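Local coordinates for putative Acetyltransferase from the GNAT family (Novosphingobium aromaticivorans DSM 12444, PDB 3EC4), which probably transfers acyl groups, most likely acetyl, as a putative acetyltransferase of the GNAT family whose substrate is not established, at residues A147-V160 / V182-H196. Sequence-based numbering, arbitrary orientation.
Sequences AGERMRPAPNLAEV and VIAGMAARGEVPYLH
Val160 meets helix 174-188 with its CG2 branch, which lies anti to the carbonyl carbon and lands 3.7 Å from Ile183 CG2, with Val182 and selenomethionine Met186 beside it. Branched and flexible apolar chains suit this tight side: the extended Met186 brings CE to 3.6 Å from Ala158 CB, a small residue consistent with the helix lying close. Helix 174-188 links parallel strands 157-165 and 192-198, a beta-alpha-beta crossover, and four backbone hydrogen bonds join them, from Val192 N to Asn156 O through Val160 N to Tyr194 O. On the sheet's other face, Glu159 CG sits over the Tyr194 ring in a CH-pi contact, 4.2 Å from its centroid. Arg150 grips the Glu159 carboxylate side-on, while OE1 also accepts from Met151 N; an alanine here would probably leave both donors without their carboxylate and strip the CG methylene from over the ring. By contrast, the helix's exposed end is polar, from exposed Arg189 in to buried Glu149. Arg189 NH2 bonds Glu149 OE2 (2.8 Å), Arg152 NH2 pairs with Glu149 OE1, and Arg152 NH1 and Arg189 NH2 reach Glu191 OE1 from opposite faces. Such alternation implies that Arg152 NH2 and Arg189 NH2, 3.3 Å apart and unbonded, are probably tolerated through shared carboxylates.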
loop_
_atom_site.group_PDB
_atom_site.type_symbol
_atom_site.label_atom_id
_atom_site.label_comp_id
_atom_site.label_asym_id
_atom_site.label_seq_id
_atom_site.Cartn_x
_atom_site.Cartn_y
_atom_site.Cartn_z
ATOM N N ALA A 147 10.517 -4.765 0.307
ATOM C CA ALA A 147 9.167 -4.723 -0.258
ATOM C C ALA A 147 8.299 -5.676 0.536
ATOM O O ALA A 147 8.786 -6.638 1.127
ATOM C CB ALA A 147 9.127 -5.112 -1.752
ATOM N N GLY A 148 6.998 -5.428 0.495
ATOM C CA GLY A 148 6.079 -6.201 1.280
ATOM C C GLY A 148 4.685 -6.288 0.706
ATOM O O GLY A 148 4.413 -5.903 -0.451
ATOM N N GLU A 149 3.815 -6.772 1.569
ATOM C CA GLU A 149 2.397 -6.931 1.311
ATOM C C GLU A 149 1.581 -5.955 2.123
ATOM O O GLU A 149 1.936 -5.651 3.263
ATOM C CB GLU A 149 1.960 -8.332 1.691
ATOM C CG GLU A 149 2.774 -9.421 1.024
ATOM C CD GLU A 149 2.417 -10.796 1.485
ATOM O OE1 GLU A 149 2.121 -10.977 2.680
ATOM O OE2 GLU A 149 2.473 -11.728 0.643
ATOM N N ARG A 150 0.458 -5.515 1.567
ATOM C CA ARG A 150 -0.435 -4.626 2.301
ATOM C C ARG A 150 -1.904 -5.038 2.203
ATOM O O ARG A 150 -2.276 -6.062 2.790
ATOM C CB ARG A 150 -0.142 -3.175 1.919
ATOM C CG ARG A 150 -0.659 -2.131 2.864
ATOM C CD ARG A 150 -0.165 -0.747 2.513
ATOM N NE ARG A 150 -0.717 -0.246 1.280
ATOM C CZ ARG A 150 -0.412 0.944 0.753
ATOM N NH1 ARG A 150 0.440 1.793 1.338
ATOM N NH2 ARG A 150 -0.946 1.295 -0.380
HETATM N N MSE A 151 -2.756 -4.268 1.515
HETATM C CA MSE A 151 -4.204 -4.497 1.592
HETATM C C MSE A 151 -4.645 -5.774 0.874
HETATM O O MSE A 151 -4.016 -6.245 -0.100
HETATM C CB MSE A 151 -5.002 -3.306 1.037
HETATM C CG MSE A 151 -4.669 -2.027 1.699
HETATM SE SE MSE A 151 -5.862 -0.602 1.171
HETATM C CE MSE A 151 -4.515 0.823 1.130
ATOM N N ARG A 152 -5.739 -6.333 1.369
ATOM C CA ARG A 152 -6.321 -7.534 0.794
ATOM C C ARG A 152 -7.823 -7.326 0.641
ATOM O O ARG A 152 -8.571 -7.668 1.522
ATOM C CB ARG A 152 -6.040 -8.738 1.682
ATOM C CG ARG A 152 -4.547 -9.092 1.710
ATOM C CD ARG A 152 -4.220 -10.091 2.774
ATOM N NE ARG A 152 -2.797 -10.341 2.780
ATOM C CZ ARG A 152 -2.177 -11.221 2.016
ATOM N NH1 ARG A 152 -2.864 -12.056 1.255
ATOM N NH2 ARG A 152 -0.847 -11.310 2.070
ATOM N N PRO A 153 -8.243 -6.703 -0.484
ATOM C CA PRO A 153 -9.641 -6.344 -0.724
ATOM C C PRO A 153 -10.636 -7.518 -0.854
ATOM O O PRO A 153 -11.832 -7.326 -0.704
ATOM C CB PRO A 153 -9.566 -5.502 -2.002
ATOM C CG PRO A 153 -8.147 -4.944 -2.011
ATOM C CD PRO A 153 -7.359 -6.161 -1.532
ATOM N N ALA A 154 -10.110 -8.689 -1.184
ATOM C CA ALA A 154 -10.814 -9.950 -1.190
ATOM C C ALA A 154 -9.801 -11.081 -0.947
ATOM O O ALA A 154 -8.587 -10.882 -1.124
ATOM C CB ALA A 154 -11.562 -10.158 -2.521
ATOM N N PRO A 155 -10.277 -12.268 -0.528
ATOM C CA PRO A 155 -9.344 -13.353 -0.232
ATOM C C PRO A 155 -8.298 -13.651 -1.310
ATOM O O PRO A 155 -7.166 -13.977 -0.960
ATOM C CB PRO A 155 -10.267 -14.546 0.021
ATOM C CG PRO A 155 -11.493 -13.890 0.609
ATOM C CD PRO A 155 -11.664 -12.676 -0.276
ATOM N N ASN A 156 -8.650 -13.511 -2.589
ATOM C CA ASN A 156 -7.719 -13.826 -3.685
ATOM C C ASN A 156 -6.970 -12.602 -4.262
ATOM O O ASN A 156 -6.399 -12.702 -5.341
ATOM C CB ASN A 156 -8.507 -14.474 -4.815
ATOM C CG ASN A 156 -9.403 -13.476 -5.516
ATOM O OD1 ASN A 156 -10.051 -12.624 -4.875
ATOM N ND2 ASN A 156 -9.408 -13.534 -6.828
ATOM N N LEU A 157 -7.002 -11.460 -3.568
ATOM C CA LEU A 157 -6.277 -10.255 -4.001
ATOM C C LEU A 157 -5.325 -9.801 -2.899
ATOM O O LEU A 157 -5.670 -9.835 -1.728
ATOM C CB LEU A 157 -7.256 -9.103 -4.324
ATOM C CG LEU A 157 -8.207 -9.398 -5.491
ATOM C CD1 LEU A 157 -9.405 -8.441 -5.501
ATOM C CD2 LEU A 157 -7.370 -9.316 -6.769
ATOM N N ALA A 158 -4.133 -9.338 -3.289
ATOM C CA ALA A 158 -3.121 -8.932 -2.324
ATOM C C ALA A 158 -2.282 -7.809 -2.912
ATOM O O ALA A 158 -1.835 -7.917 -4.041
ATOM C CB ALA A 158 -2.237 -10.108 -1.935
ATOM N N GLU A 159 -2.059 -6.767 -2.117
ATOM C CA GLU A 159 -1.335 -5.600 -2.566
ATOM C C GLU A 159 0.176 -5.695 -2.346
ATOM O O GLU A 159 0.637 -5.972 -1.253
ATOM C CB GLU A 159 -1.860 -4.365 -1.824
ATOM C CG GLU A 159 -1.378 -3.050 -2.438
ATOM C CD GLU A 159 -1.840 -1.844 -1.657
ATOM O OE1 GLU A 159 -2.125 -2.021 -0.460
ATOM O OE2 GLU A 159 -1.865 -0.722 -2.238
ATOM N N VAL A 160 0.934 -5.420 -3.399
ATOM C CA VAL A 160 2.372 -5.128 -3.290
ATOM C C VAL A 160 2.622 -3.683 -2.847
ATOM O O VAL A 160 2.086 -2.758 -3.443
ATOM C CB VAL A 160 3.081 -5.365 -4.630
ATOM C CG1 VAL A 160 4.575 -5.138 -4.459
ATOM C CG2 VAL A 160 2.774 -6.834 -5.107
ATOM N N VAL A 182 7.983 -11.040 -3.535
ATOM C CA VAL A 182 6.654 -10.838 -2.954
ATOM C C VAL A 182 5.520 -11.543 -3.777
ATOM O O VAL A 182 4.645 -12.223 -3.207
ATOM C CB VAL A 182 6.353 -9.302 -2.789
ATOM C CG1 VAL A 182 4.815 -9.121 -2.416
ATOM C CG2 VAL A 182 7.236 -8.657 -1.718
ATOM N N ILE A 183 5.528 -11.370 -5.109
ATOM C CA ILE A 183 4.467 -11.919 -5.965
ATOM C C ILE A 183 4.520 -13.459 -6.104
ATOM O O ILE A 183 3.500 -14.074 -6.264
ATOM C CB ILE A 183 4.353 -11.206 -7.336
ATOM C CG1 ILE A 183 5.557 -11.461 -8.230
ATOM C CG2 ILE A 183 4.065 -9.707 -7.127
ATOM C CD1 ILE A 183 5.443 -10.765 -9.642
ATOM N N ALA A 184 5.721 -14.033 -5.924
ATOM C CA ALA A 184 5.901 -15.470 -5.864
ATOM C C ALA A 184 5.127 -16.043 -4.678
ATOM O O ALA A 184 4.484 -17.103 -4.784
ATOM C CB ALA A 184 7.364 -15.779 -5.764
ATOM N N GLY A 185 5.187 -15.357 -3.540
ATOM C CA GLY A 185 4.503 -15.836 -2.328
ATOM C C GLY A 185 3.003 -15.749 -2.511
ATOM O O GLY A 185 2.264 -16.679 -2.163
HETATM N N MSE A 186 2.551 -14.621 -3.074
HETATM C CA MSE A 186 1.132 -14.455 -3.433
HETATM C C MSE A 186 0.663 -15.583 -4.379
HETATM O O MSE A 186 -0.313 -16.306 -4.103
HETATM C CB MSE A 186 0.899 -13.088 -4.053
HETATM C CG MSE A 186 1.121 -11.978 -3.026
HETATM SE SE MSE A 186 1.025 -10.280 -3.927
HETATM C CE MSE A 186 1.241 -9.125 -2.407
ATOM N N ALA A 187 1.434 -15.792 -5.432
ATOM C CA ALA A 187 1.190 -16.892 -6.365
ATOM C C ALA A 187 1.069 -18.245 -5.694
ATOM O O ALA A 187 0.154 -19.010 -6.027
ATOM C CB ALA A 187 2.277 -16.925 -7.442
ATOM N N ALA A 188 1.992 -18.570 -4.779
ATOM C CA ALA A 188 2.005 -19.817 -4.064
ATOM C C ALA A 188 0.666 -20.040 -3.348
ATOM O O ALA A 188 0.186 -21.169 -3.302
ATOM C CB ALA A 188 3.143 -19.897 -3.048
ATOM N N ARG A 189 0.083 -18.954 -2.815
ATOM C CA ARG A 189 -1.199 -19.002 -2.120
ATOM C C ARG A 189 -2.421 -18.847 -3.046
ATOM O O ARG A 189 -3.555 -18.880 -2.593
ATOM C CB ARG A 189 -1.233 -17.914 -1.001
ATOM C CG ARG A 189 -0.191 -18.063 0.069
ATOM C CD ARG A 189 -0.355 -17.112 1.244
ATOM N NE ARG A 189 -0.366 -15.719 0.793
ATOM C CZ ARG A 189 0.668 -14.898 0.761
ATOM N NH1 ARG A 189 1.854 -15.221 1.243
ATOM N NH2 ARG A 189 0.506 -13.681 0.253
ATOM N N GLY A 190 -2.209 -18.706 -4.347
ATOM C CA GLY A 190 -3.335 -18.538 -5.271
ATOM C C GLY A 190 -3.978 -17.168 -5.239
ATOM O O GLY A 190 -5.155 -17.028 -5.554
ATOM N N GLU A 191 -3.196 -16.168 -4.868
ATOM C CA GLU A 191 -3.635 -14.791 -4.841
ATOM C C GLU A 191 -3.072 -14.050 -6.044
ATOM O O GLU A 191 -1.951 -14.324 -6.521
ATOM C CB GLU A 191 -3.169 -14.070 -3.569
ATOM C CG GLU A 191 -3.668 -14.718 -2.303
ATOM C CD GLU A 191 -2.812 -14.386 -1.094
ATOM O OE1 GLU A 191 -1.869 -13.562 -1.199
ATOM O OE2 GLU A 191 -3.090 -14.963 -0.035
ATOM N N VAL A 192 -3.860 -13.093 -6.501
ATOM C CA VAL A 192 -3.517 -12.214 -7.568
ATOM C C VAL A 192 -2.924 -10.892 -6.987
ATOM O O VAL A 192 -3.586 -10.170 -6.177
ATOM C CB VAL A 192 -4.775 -11.893 -8.447
ATOM C CG1 VAL A 192 -4.429 -10.815 -9.500
ATOM C CG2 VAL A 192 -5.443 -13.157 -9.080
ATOM N N PRO A 193 -1.666 -10.574 -7.358
ATOM C CA PRO A 193 -1.060 -9.311 -6.984
ATOM C C PRO A 193 -1.701 -8.147 -7.677
ATOM O O PRO A 193 -2.090 -8.257 -8.837
ATOM C CB PRO A 193 0.411 -9.447 -7.454
ATOM C CG PRO A 193 0.624 -10.923 -7.655
ATOM C CD PRO A 193 -0.699 -11.447 -8.074
ATOM N N TYR A 194 -1.795 -7.042 -6.958
ATOM C CA TYR A 194 -2.119 -5.730 -7.533
ATOM C C TYR A 194 -1.306 -4.654 -6.829
ATOM O O TYR A 194 -0.747 -4.877 -5.754
ATOM C CB TYR A 194 -3.625 -5.462 -7.419
ATOM C CG TYR A 194 -4.057 -4.960 -6.079
ATOM C CD1 TYR A 194 -4.266 -5.834 -5.026
ATOM C CD2 TYR A 194 -4.323 -3.620 -5.887
ATOM C CE1 TYR A 194 -4.659 -5.350 -3.773
ATOM C CE2 TYR A 194 -4.725 -3.145 -4.686
ATOM C CZ TYR A 194 -4.890 -4.026 -3.619
ATOM O OH TYR A 194 -5.305 -3.540 -2.399
ATOM N N LEU A 195 -1.254 -3.464 -7.415
ATOM C CA LEU A 195 -0.561 -2.353 -6.813
ATOM C C LEU A 195 -1.088 -1.079 -7.385
ATOM O O LEU A 195 -1.820 -1.079 -8.351
ATOM C CB LEU A 195 0.950 -2.454 -7.025
ATOM C CG LEU A 195 1.461 -2.519 -8.484
ATOM C CD1 LEU A 195 1.473 -1.138 -9.136
ATOM C CD2 LEU A 195 2.854 -3.189 -8.580
ATOM N N HIS A 196 -0.742 0.011 -6.737
ATOM C CA HIS A 196 -0.971 1.342 -7.274
ATOM C C HIS A 196 0.356 2.005 -7.542
ATOM O O HIS A 196 1.291 1.883 -6.729
ATOM C CB HIS A 196 -1.760 2.233 -6.292
ATOM C CG HIS A 196 -3.149 1.742 -6.004
ATOM N ND1 HIS A 196 -3.461 1.015 -4.878
ATOM C CD2 HIS A 196 -4.303 1.840 -6.717
ATOM C CE1 HIS A 196 -4.745 0.696 -4.901
ATOM N NE2 HIS A 196 -5.280 1.199 -5.998
HETATM O O HOH W 1 4.725 -12.609 -0.497
HETATM O O HOH W 2 0.475 -0.535 -4.047
#